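Local coordinates for pyoverdine biosynthesis protein PvcB (Pseudomonas aeruginosa, PDB 4YLM), which catalyses the iron- and 2-oxoglutarate-dependent oxidation of tyrosine isonitrile to its unsaturated derivative, a step in the biosynthesis of paerucumarin, at residues V90-E95 with H273-H278; D131-S136 with R269-L274; P147-L152 with P193-C198; R186-E191 with D255-L260. One frame throughout, in Å; residues are numbered along the deposited sequence.

Contact 1: residues V90-E95 with H273-H278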
# COMPACT_ATOMS: atom_id res chain seq x y z
N VAL A 90 -3.94 -19.16 -17.76
CA VAL A 90 -5.36 -18.85 -17.92
C VAL A 90 -6.26 -20.06 -18.19
O VAL A 90 -6.10 -20.77 -19.20
CB VAL A 90 -5.57 -17.83 -19.06
CG1 VAL A 90 -7.05 -17.63 -19.35
CG2 VAL A 90 -4.90 -16.51 -18.72
N LEU A 91 -7.22 -20.29 -17.30
CA LEU A 91 -8.27 -21.28 -17.56
C LEU A 91 -9.40 -20.61 -18.34
O LEU A 91 -9.95 -19.59 -17.90
CB LEU A 91 -8.81 -21.85 -16.24
CG LEU A 91 -10.00 -22.83 -16.37
CD1 LEU A 91 -9.56 -24.12 -17.04
CD2 LEU A 91 -10.63 -23.11 -15.02
N GLU A 92 -9.74 -21.15 -19.52
CA GLU A 92 -10.83 -20.61 -20.33
C GLU A 92 -12.15 -21.20 -19.87
O GLU A 92 -12.27 -22.42 -19.74
CB GLU A 92 -10.62 -20.95 -21.82
CG GLU A 92 -9.35 -20.37 -22.42
CD GLU A 92 -9.47 -18.87 -22.71
OE1 GLU A 92 -10.59 -18.37 -22.96
OE2 GLU A 92 -8.43 -18.19 -22.69
N LEU A 93 -13.14 -20.36 -19.63
CA LEU A 93 -14.44 -20.85 -19.16
C LEU A 93 -15.51 -20.30 -20.08
O LEU A 93 -16.00 -19.18 -19.89
CB LEU A 93 -14.72 -20.41 -17.72
CG LEU A 93 -13.80 -20.98 -16.63
CD1 LEU A 93 -13.87 -20.15 -15.36
CD2 LEU A 93 -14.14 -22.44 -16.32
N VAL A 94 -15.85 -21.08 -21.10
CA VAL A 94 -16.72 -20.60 -22.16
C VAL A 94 -18.01 -21.41 -22.15
O VAL A 94 -17.98 -22.64 -22.10
CB VAL A 94 -16.05 -20.74 -23.54
CG1 VAL A 94 -16.92 -20.12 -24.63
CG2 VAL A 94 -14.68 -20.08 -23.52
N GLU A 95 -19.14 -20.71 -22.18
CA GLU A 95 -20.44 -21.36 -22.21
C GLU A 95 -21.27 -20.81 -23.35
O GLU A 95 -21.19 -19.62 -23.68
CB GLU A 95 -21.17 -21.17 -20.89
CG GLU A 95 -20.41 -21.74 -19.72
CD GLU A 95 -21.31 -22.02 -18.54
OE1 GLU A 95 -20.87 -22.73 -17.61
OE2 GLU A 95 -22.46 -21.54 -18.56
N HIS A 273 -18.21 -15.85 -21.55
CA HIS A 273 -16.80 -16.19 -21.64
C HIS A 273 -16.02 -15.57 -20.48
O HIS A 273 -15.88 -14.35 -20.39
CB HIS A 273 -16.26 -15.73 -22.99
CG HIS A 273 -14.85 -16.16 -23.26
ND1 HIS A 273 -14.21 -15.91 -24.46
CD2 HIS A 273 -13.96 -16.81 -22.48
CE1 HIS A 273 -12.99 -16.39 -24.41
NE2 HIS A 273 -12.80 -16.94 -23.22
N LEU A 274 -15.52 -16.41 -19.57
CA LEU A 274 -14.68 -15.98 -18.46
C LEU A 274 -13.30 -16.58 -18.60
O LEU A 274 -13.13 -17.66 -19.19
CB LEU A 274 -15.24 -16.45 -17.11
CG LEU A 274 -16.68 -16.12 -16.73
CD1 LEU A 274 -16.96 -16.68 -15.35
CD2 LEU A 274 -16.92 -14.61 -16.78
N ARG A 275 -12.32 -15.90 -18.01
CA ARG A 275 -10.95 -16.39 -17.93
C ARG A 275 -10.47 -16.29 -16.49
O ARG A 275 -10.62 -15.24 -15.87
CB ARG A 275 -10.04 -15.56 -18.85
CG ARG A 275 -10.13 -15.97 -20.32
CD ARG A 275 -9.34 -15.07 -21.24
NE ARG A 275 -9.50 -15.54 -22.61
CZ ARG A 275 -9.47 -14.76 -23.68
NH1 ARG A 275 -9.26 -13.46 -23.58
NH2 ARG A 275 -9.66 -15.32 -24.88
N ARG A 276 -9.89 -17.37 -15.97
CA ARG A 276 -9.44 -17.37 -14.58
C ARG A 276 -7.95 -17.64 -14.44
O ARG A 276 -7.41 -18.55 -15.07
CB ARG A 276 -10.21 -18.40 -13.76
CG ARG A 276 -9.79 -18.43 -12.28
CD ARG A 276 -9.91 -19.83 -11.70
NE ARG A 276 -8.89 -20.73 -12.23
CZ ARG A 276 -8.93 -22.06 -12.13
NH1 ARG A 276 -9.95 -22.64 -11.51
NH2 ARG A 276 -7.97 -22.80 -12.65
N VAL A 277 -7.30 -16.85 -13.58
CA VAL A 277 -5.90 -17.02 -13.22
C VAL A 277 -5.79 -17.14 -11.69
O VAL A 277 -6.49 -16.42 -10.96
CB VAL A 277 -5.06 -15.81 -13.70
CG1 VAL A 277 -3.58 -15.96 -13.29
CG2 VAL A 277 -5.22 -15.63 -15.22
N HIS A 278 -4.95 -18.06 -11.22
CA HIS A 278 -4.69 -18.22 -9.80
C HIS A 278 -3.41 -17.47 -9.42
O HIS A 278 -2.45 -17.47 -10.19
CB HIS A 278 -4.50 -19.70 -9.47
CG HIS A 278 -5.79 -20.46 -9.30
ND1 HIS A 278 -5.95 -21.75 -9.77
CD2 HIS A 278 -6.94 -20.13 -8.68
CE1 HIS A 278 -7.16 -22.18 -9.45
NE2 HIS A 278 -7.79 -21.21 -8.79
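Leu91 and Leu93 pair with Arg276 and Leu274 through antiparallel backbone hydrogen bonds. Leu91 N gives to Arg276 O and Arg276 N returns the bond to Leu91 O; Leu93 N and Leu274 O, at 2.7 Å, and Leu274 N and Leu93 O repeat the ring. In between lie the non-hydrogen-bonded pairs Glu92–Arg275 and Val94–His273, where Leu91 O and Leu93 O take CA-H...O contacts from Arg275 and His273.

The polar contacts gather on the face of Glu92, Val94, His273 and Arg275. Glu92 turns back at chi2 (-75°), which swings CD round over the neighbouring strand. His273 NE2 donates to Glu92 OE1 at 2.6 Å, the oxygen lying close to the imidazole plane and being met nearly along its C-O axis. Arg275, extended from CG to NE, runs beside Glu92 pointing the same way, and its NE forms a forked salt bridge, 3.1 Å to Glu92 OE1 and 2.9 Å to Glu92 OE2. OE1 thus has two donors, which would favour a charged carboxylate.

Two flat groups are covered on their faces. Val94 CG2 makes a CH-pi contact over the His273 ring; Leu91 CD2 sits over the centre of the Arg276 guanidinium, 3.5 Å from Arg276 CZ, and His278 CE1 over its opposite side. Purely apolar is Val90 CG2 on Val277 CG2, at 3.6 Å.

Strands 91-95 and 272-286 are neighbours in the main sheet of the TauD/TfdA cupin-type fold, and Arg276 comes close to Asp114, assigned as an iron ligand.

Contact 2: residues D131-S136 with R269-L274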
# COMPACT_ATOMS: atom_id res chain seq x y z
N ASP A 131 -16.62 -11.72 -22.24
CA ASP A 131 -17.88 -11.38 -22.89
C ASP A 131 -19.05 -11.96 -22.10
O ASP A 131 -18.99 -13.09 -21.62
CB ASP A 131 -17.89 -11.95 -24.32
CG ASP A 131 -19.02 -11.39 -25.17
OD1 ASP A 131 -19.36 -10.20 -25.00
OD2 ASP A 131 -19.55 -12.14 -26.02
N ALA A 132 -20.09 -11.16 -21.93
CA ALA A 132 -21.32 -11.64 -21.30
C ALA A 132 -22.51 -10.94 -21.95
O ALA A 132 -23.12 -10.07 -21.35
CB ALA A 132 -21.30 -11.39 -19.80
N PRO A 133 -22.84 -11.33 -23.19
CA PRO A 133 -23.92 -10.68 -23.95
C PRO A 133 -25.29 -11.14 -23.47
O PRO A 133 -25.45 -12.30 -23.08
CB PRO A 133 -23.65 -11.13 -25.38
CG PRO A 133 -23.04 -12.49 -25.22
CD PRO A 133 -22.23 -12.44 -23.94
N GLY A 134 -26.27 -10.24 -23.49
CA GLY A 134 -27.61 -10.58 -23.03
C GLY A 134 -27.62 -11.03 -21.59
O GLY A 134 -26.57 -11.23 -20.98
N ASP A 135 -28.81 -11.19 -21.02
CA ASP A 135 -28.90 -11.61 -19.63
C ASP A 135 -29.34 -13.06 -19.47
O ASP A 135 -30.07 -13.61 -20.30
CB ASP A 135 -29.80 -10.67 -18.82
CG ASP A 135 -29.06 -10.02 -17.66
OD1 ASP A 135 -29.72 -9.52 -16.72
OD2 ASP A 135 -27.81 -10.03 -17.67
N SER A 136 -28.86 -13.67 -18.40
CA SER A 136 -29.12 -15.07 -18.12
C SER A 136 -30.19 -15.23 -17.05
O SER A 136 -30.61 -14.26 -16.42
CB SER A 136 -27.83 -15.74 -17.65
OG SER A 136 -27.08 -14.84 -16.84
N ARG A 269 -28.97 -21.66 -19.67
CA ARG A 269 -27.56 -21.27 -19.72
C ARG A 269 -27.37 -20.17 -20.75
O ARG A 269 -27.75 -20.34 -21.90
CB ARG A 269 -26.69 -22.48 -20.08
CG ARG A 269 -25.21 -22.24 -19.89
CD ARG A 269 -24.39 -23.37 -20.47
NE ARG A 269 -24.66 -24.65 -19.83
CZ ARG A 269 -23.99 -25.12 -18.79
NH1 ARG A 269 -22.99 -24.42 -18.26
NH2 ARG A 269 -24.31 -26.30 -18.28
N ALA A 270 -26.80 -19.05 -20.34
CA ALA A 270 -26.58 -17.94 -21.26
C ALA A 270 -25.17 -17.99 -21.83
O ALA A 270 -24.31 -18.68 -21.29
CB ALA A 270 -26.84 -16.61 -20.57
N PRO A 271 -24.93 -17.28 -22.94
CA PRO A 271 -23.60 -17.25 -23.56
C PRO A 271 -22.63 -16.41 -22.72
O PRO A 271 -22.96 -15.27 -22.36
CB PRO A 271 -23.86 -16.58 -24.90
CG PRO A 271 -25.08 -15.78 -24.69
CD PRO A 271 -25.92 -16.51 -23.70
N ARG A 272 -21.47 -16.96 -22.41
CA ARG A 272 -20.57 -16.30 -21.47
C ARG A 272 -19.15 -16.78 -21.64
O ARG A 272 -18.91 -17.97 -21.83
CB ARG A 272 -21.02 -16.58 -20.05
CG ARG A 272 -20.34 -15.74 -18.99
CD ARG A 272 -21.01 -15.96 -17.66
NE ARG A 272 -20.54 -17.18 -17.02
CZ ARG A 272 -21.20 -17.82 -16.07
NH1 ARG A 272 -22.39 -17.36 -15.66
NH2 ARG A 272 -20.69 -18.91 -15.52
N HIS A 273 -18.21 -15.85 -21.55
CA HIS A 273 -16.80 -16.19 -21.64
C HIS A 273 -16.02 -15.57 -20.48
O HIS A 273 -15.88 -14.35 -20.39
CB HIS A 273 -16.26 -15.73 -22.99
CG HIS A 273 -14.85 -16.16 -23.26
ND1 HIS A 273 -14.21 -15.91 -24.46
CD2 HIS A 273 -13.96 -16.81 -22.48
CE1 HIS A 273 -12.99 -16.39 -24.41
NE2 HIS A 273 -12.80 -16.94 -23.22
N LEU A 274 -15.52 -16.41 -19.57
CA LEU A 274 -14.68 -15.98 -18.46
C LEU A 274 -13.30 -16.58 -18.60
O LEU A 274 -13.13 -17.66 -19.19
CB LEU A 274 -15.24 -16.45 -17.11
CG LEU A 274 -16.68 -16.12 -16.73
CD1 LEU A 274 -16.96 -16.68 -15.35
CD2 LEU A 274 -16.92 -14.61 -16.78
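Pro133 crosses Pro271 at a slant, the two ring corners CG and CG meeting at 3.9 Å, where the loop leaving strand 120-131 and the start of strand 272-286 come together at the margin of the main beta-sheet of the TauD/TfdA cupin-type fold. The sheet pairing here is a single bridge, the hydrogen-bonded pair Asp131–His273. His273 N gives a sound bond of 2.9 Å to Asp131 O, lying in the carbonyl plane, whereas the return bond from Asp131 N to His273 O is weak. Arg272 CA adds a CA-H...O contact to the same Asp131 oxygen.

Past this pair the two chains continue side by side without further hydrogen bonds between them. Proline suits such a place because it has no N-H to offer and its ring supplies a compact apolar surface. The Arg272 side chain is extended as far as CD; the bend at chi3 (81°) then turns NE aside, and NH1 bonds Gly139 O.

At the far end the small side chains of Ser136 and Ala270 face each other, CB to CB, an unusually short approach whose exact value is doubtful. Nearer the bridge, Pro133 CD rests on Pro271 O at 3.3 Å.

Contact 3: residues P147-L152 with P193-C198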
# COMPACT_ATOMS: atom_id res chain seq x y z
N PRO A 147 -16.09 -15.58 7.40
CA PRO A 147 -16.20 -14.83 8.67
C PRO A 147 -17.60 -14.28 8.91
O PRO A 147 -18.05 -14.28 10.06
CB PRO A 147 -15.19 -13.68 8.50
CG PRO A 147 -14.15 -14.26 7.51
CD PRO A 147 -15.01 -15.08 6.54
N ALA A 148 -18.30 -13.84 7.87
CA ALA A 148 -19.68 -13.40 8.04
C ALA A 148 -20.56 -14.55 8.54
O ALA A 148 -21.36 -14.38 9.46
CB ALA A 148 -20.23 -12.83 6.75
N ALA A 149 -20.41 -15.72 7.92
CA ALA A 149 -21.17 -16.90 8.35
C ALA A 149 -20.91 -17.21 9.82
O ALA A 149 -21.83 -17.55 10.57
CB ALA A 149 -20.83 -18.11 7.47
N LEU A 150 -19.65 -17.07 10.25
CA LEU A 150 -19.30 -17.30 11.64
C LEU A 150 -20.00 -16.33 12.60
O LEU A 150 -20.27 -16.69 13.75
CB LEU A 150 -17.78 -17.26 11.86
CG LEU A 150 -17.01 -18.55 11.55
CD1 LEU A 150 -15.51 -18.29 11.32
CD2 LEU A 150 -17.22 -19.59 12.67
N GLN A 151 -20.30 -15.12 12.14
CA GLN A 151 -20.98 -14.14 12.99
C GLN A 151 -22.48 -14.42 13.07
O GLN A 151 -23.16 -13.89 13.94
CB GLN A 151 -20.78 -12.71 12.46
CG GLN A 151 -19.34 -12.30 12.18
CD GLN A 151 -18.40 -12.64 13.30
OE1 GLN A 151 -18.60 -12.22 14.44
NE2 GLN A 151 -17.35 -13.40 12.99
N LEU A 152 -22.99 -15.23 12.15
CA LEU A 152 -24.42 -15.54 12.13
C LEU A 152 -24.77 -16.74 13.00
O LEU A 152 -25.92 -16.89 13.43
CB LEU A 152 -24.90 -15.78 10.71
CG LEU A 152 -24.92 -14.51 9.84
CD1 LEU A 152 -24.95 -14.86 8.36
CD2 LEU A 152 -26.10 -13.64 10.23
N PRO A 193 -10.38 -16.26 12.31
CA PRO A 193 -11.25 -17.42 12.09
C PRO A 193 -11.93 -17.45 10.73
O PRO A 193 -12.50 -16.44 10.28
CB PRO A 193 -12.31 -17.29 13.21
CG PRO A 193 -11.60 -16.53 14.29
CD PRO A 193 -10.73 -15.53 13.55
N ILE A 194 -11.86 -18.60 10.07
CA ILE A 194 -12.54 -18.81 8.80
C ILE A 194 -13.23 -20.18 8.84
O ILE A 194 -13.05 -20.94 9.79
CB ILE A 194 -11.55 -18.82 7.63
CG1 ILE A 194 -10.47 -19.89 7.87
CG2 ILE A 194 -10.92 -17.40 7.40
CD1 ILE A 194 -9.61 -20.21 6.61
N LEU A 195 -13.99 -20.49 7.80
CA LEU A 195 -14.50 -21.84 7.60
C LEU A 195 -13.82 -22.45 6.38
O LEU A 195 -13.57 -21.76 5.38
CB LEU A 195 -16.01 -21.83 7.40
CG LEU A 195 -16.88 -21.19 8.49
CD1 LEU A 195 -18.33 -21.16 8.05
CD2 LEU A 195 -16.74 -21.96 9.81
N ARG A 196 -13.52 -23.75 6.46
CA ARG A 196 -13.16 -24.52 5.27
C ARG A 196 -14.18 -25.66 5.18
O ARG A 196 -14.21 -26.53 6.04
CB ARG A 196 -11.74 -25.09 5.38
CG ARG A 196 -10.63 -24.03 5.39
CD ARG A 196 -10.48 -23.31 4.03
NE ARG A 196 -11.45 -22.23 3.85
CZ ARG A 196 -11.46 -21.39 2.81
NH1 ARG A 196 -10.54 -21.50 1.85
NH2 ARG A 196 -12.37 -20.43 2.73
N PHE A 197 -15.02 -25.62 4.16
CA PHE A 197 -16.13 -26.54 4.03
C PHE A 197 -16.32 -26.81 2.55
O PHE A 197 -16.36 -25.87 1.76
CB PHE A 197 -17.38 -25.89 4.62
CG PHE A 197 -18.66 -26.68 4.42
CD1 PHE A 197 -18.75 -28.02 4.77
CD2 PHE A 197 -19.80 -26.04 3.95
CE1 PHE A 197 -19.94 -28.72 4.62
CE2 PHE A 197 -21.00 -26.74 3.80
CZ PHE A 197 -21.07 -28.08 4.13
N CYS A 198 -16.38 -28.08 2.17
CA CYS A 198 -16.77 -28.44 0.82
C CYS A 198 -18.18 -29.01 0.92
O CYS A 198 -18.39 -30.03 1.57
CB CYS A 198 -15.80 -29.45 0.20
SG CYS A 198 -16.18 -29.87 -1.55
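This is a partly buried apolar contact of helix 146-152 with the short strand 193-195, the partner of strand 184-186. The segment axes stand at 97° and approach to 7.5 Å, and no hydrogen bond joins the two segments.

Leu150 carries most of it. With CG anti to the carbonyl carbon (chi1 -83°), that atom is set toward Leu195, 3.8 Å from Leu195 CD2, and the two methyls divide the work. CD1 drops onto the backbone and ring of Pro193, 3.8 Å from Pro193 CB and 3.7 Å from Pro193 O, while CD2 meets Leu195 CD2 at 3.7 Å. The two leucine side chains slide past each other in opposite directions, a fit that their forked ends allow. Leu195 uses its other methyl as well: CD1 reaches Ala149 CB at 4.0 Å, and the small alanine lets the helix come close there. Pro147, in the first turn of the helix, rests its CG near Pro193 O. That first turn is gripped from within, since Pro147 O accepts both Gln151 N and Gln151 NE2, which arrive from opposite faces of the carbonyl plane.

Around this core, Trp161 of helix 155-163 packs on both Leu150 and Leu195, and Leu235 of helix 224-235 touches Ala149. Strand 184-186 pairs with strand 193-195 through Ile194 and Glu185, and His39 of the second subunit packs on Pro193.

Contact 4: residues R186-E191 with D255-L260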
# COMPACT_ATOMS: atom_id res chain seq x y z
N ARG A 186 -8.23 -21.48 11.03
CA ARG A 186 -7.64 -20.15 11.12
C ARG A 186 -7.12 -19.79 9.73
O ARG A 186 -6.67 -20.66 8.98
CB ARG A 186 -6.51 -20.12 12.15
CG ARG A 186 -5.32 -20.99 11.79
CD ARG A 186 -4.30 -20.95 12.91
NE ARG A 186 -3.07 -21.67 12.59
CZ ARG A 186 -2.58 -22.68 13.32
NH1 ARG A 186 -3.23 -23.10 14.40
NH2 ARG A 186 -1.45 -23.27 12.96
N HIS A 187 -7.21 -18.52 9.38
CA HIS A 187 -6.63 -18.10 8.11
C HIS A 187 -5.16 -18.50 8.13
O HIS A 187 -4.46 -18.24 9.12
CB HIS A 187 -6.78 -16.59 7.91
CG HIS A 187 -6.32 -16.12 6.57
ND1 HIS A 187 -4.99 -16.00 6.24
CD2 HIS A 187 -7.02 -15.76 5.47
CE1 HIS A 187 -4.88 -15.56 5.00
NE2 HIS A 187 -6.10 -15.40 4.51
N PRO A 188 -4.69 -19.15 7.06
CA PRO A 188 -3.36 -19.76 7.08
C PRO A 188 -2.19 -18.76 7.05
O PRO A 188 -1.05 -19.19 7.24
CB PRO A 188 -3.36 -20.65 5.82
CG PRO A 188 -4.37 -19.99 4.90
CD PRO A 188 -5.45 -19.47 5.84
N ARG A 189 -2.46 -17.48 6.84
CA ARG A 189 -1.39 -16.48 6.93
C ARG A 189 -1.70 -15.43 7.99
O ARG A 189 -0.80 -14.94 8.66
CB ARG A 189 -1.15 -15.80 5.57
CG ARG A 189 -0.46 -16.72 4.56
CD ARG A 189 0.95 -17.04 5.06
NE ARG A 189 1.47 -18.29 4.50
CZ ARG A 189 2.06 -18.37 3.32
NH1 ARG A 189 2.19 -17.28 2.59
NH2 ARG A 189 2.51 -19.54 2.87
N ARG A 190 -2.98 -15.12 8.15
CA ARG A 190 -3.38 -13.93 8.90
C ARG A 190 -4.18 -14.24 10.16
O ARG A 190 -4.65 -13.33 10.84
CB ARG A 190 -4.14 -12.97 7.98
CG ARG A 190 -3.26 -12.40 6.86
CD ARG A 190 -4.05 -11.35 6.07
NE ARG A 190 -5.02 -11.94 5.15
CZ ARG A 190 -6.20 -11.41 4.88
NH1 ARG A 190 -6.58 -10.30 5.50
NH2 ARG A 190 -7.01 -11.97 3.99
N GLU A 191 -4.34 -15.53 10.44
CA GLU A 191 -4.80 -16.02 11.75
C GLU A 191 -6.29 -15.93 12.08
O GLU A 191 -6.77 -16.68 12.93
CB GLU A 191 -3.99 -15.40 12.90
CG GLU A 191 -2.59 -15.96 13.01
CD GLU A 191 -2.60 -17.43 13.40
OE1 GLU A 191 -3.19 -17.77 14.46
OE2 GLU A 191 -2.04 -18.24 12.64
N ASP A 255 -10.67 -13.48 -2.71
CA ASP A 255 -9.80 -14.02 -1.66
C ASP A 255 -10.19 -15.47 -1.39
O ASP A 255 -11.08 -15.75 -0.59
CB ASP A 255 -9.96 -13.15 -0.38
CG ASP A 255 -9.14 -13.65 0.80
OD1 ASP A 255 -8.34 -14.61 0.66
OD2 ASP A 255 -9.29 -13.04 1.90
N ASN A 256 -9.51 -16.39 -2.08
CA ASN A 256 -9.78 -17.82 -1.97
C ASN A 256 -9.48 -18.41 -0.58
O ASN A 256 -9.92 -19.51 -0.28
CB ASN A 256 -8.99 -18.58 -3.05
CG ASN A 256 -9.24 -20.08 -3.02
OD1 ASN A 256 -10.36 -20.56 -3.24
ND2 ASN A 256 -8.17 -20.83 -2.78
N LEU A 257 -8.72 -17.68 0.25
CA LEU A 257 -8.36 -18.19 1.58
C LEU A 257 -9.44 -17.90 2.62
O LEU A 257 -9.45 -18.50 3.70
CB LEU A 257 -7.00 -17.62 2.05
CG LEU A 257 -5.82 -17.84 1.09
CD1 LEU A 257 -4.51 -17.33 1.72
CD2 LEU A 257 -5.69 -19.33 0.72
N THR A 258 -10.35 -17.00 2.29
CA THR A 258 -11.40 -16.55 3.20
C THR A 258 -12.80 -16.92 2.70
O THR A 258 -13.66 -17.29 3.49
CB THR A 258 -11.34 -15.01 3.38
OG1 THR A 258 -10.05 -14.65 3.90
CG2 THR A 258 -12.43 -14.53 4.36
N LEU A 259 -13.02 -16.79 1.40
CA LEU A 259 -14.32 -17.09 0.82
C LEU A 259 -14.44 -18.57 0.48
O LEU A 259 -13.44 -19.28 0.40
CB LEU A 259 -14.55 -16.31 -0.47
CG LEU A 259 -14.34 -14.80 -0.42
CD1 LEU A 259 -14.51 -14.25 -1.83
CD2 LEU A 259 -15.34 -14.17 0.55
N LEU A 260 -15.68 -19.00 0.27
CA LEU A 260 -15.97 -20.22 -0.47
C LEU A 260 -16.74 -19.74 -1.68
O LEU A 260 -17.33 -18.66 -1.65
CB LEU A 260 -16.84 -21.18 0.35
CG LEU A 260 -16.22 -21.66 1.66
CD1 LEU A 260 -17.21 -22.49 2.50
CD2 LEU A 260 -14.93 -22.44 1.39
O HOH W 1 -6.08 -13.99 2.11
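With CG anti to the backbone N, chi1 (-174°) carries CG of His187 toward residues 255-260, and chi2 (-76°) turns the ring across Leu257 at about a right angle; the bend of Arg190 at chi3 (-76°) brings NE round, and the guanidinium meets Asp255 tip to tip. His187 NE2 lies 3.4 Å from Leu257 CB, and the Leu257 methyl CD1 rests near His187 CE1 and Pro188 CG. Thr258 OG1 sits at the ring's edge.

The charged pair is a loose salt bridge, Arg190 NH2 to Asp255 OD2 at 3.3 Å. A water bridges the groups: it accepts from Arg190 NH2 at 2.9 Å, donates to Asp255 OD1 and bonds His187 NE2, both at 2.8 Å. On its other nitrogen, His187 ND1 accepts from Arg189 N and Arg190 N, fixing the ring's rotation.

Asp255 OD1 takes Leu257 N from above the carboxylate plane, and OD2 takes Thr258 OG1 at 2.7 Å and His56 ND1; aspartate is short enough to fold back this way. Arg190 NH1 reaches Arg53 O. The bond from Leu257 N to Asp255 OD1 defines an Asx turn, joining strands 251-255 and 259-263 of the cupin-type fold, the latter bearing His261, expected to bind the iron.

In the fold
Following the chain from the N terminus, the first segment involved is strand 91-95; contact 1 closes the longest loop by pairing it with strand 272-286 near the end of the chain. Contact 2 starts later, after strand 120-131, and ends on the same late strand, sharing His273 and Leu274 with contact 1; Glu95 and Arg269 join the two by a salt bridge. Contacts 3 and 4 nest inside both loops and cross each other, since 186-191 lies between 147-152 and 193-198, and 255-260 follows. Arg196 bonds to Asn256 O and Leu259 O, linking them. Contacts 1 and 2 thus tie the main sheet; contacts 3 and 4 tie helix 146-152 and the turn between strands 251-255 and 259-263 to hairpin 184-195.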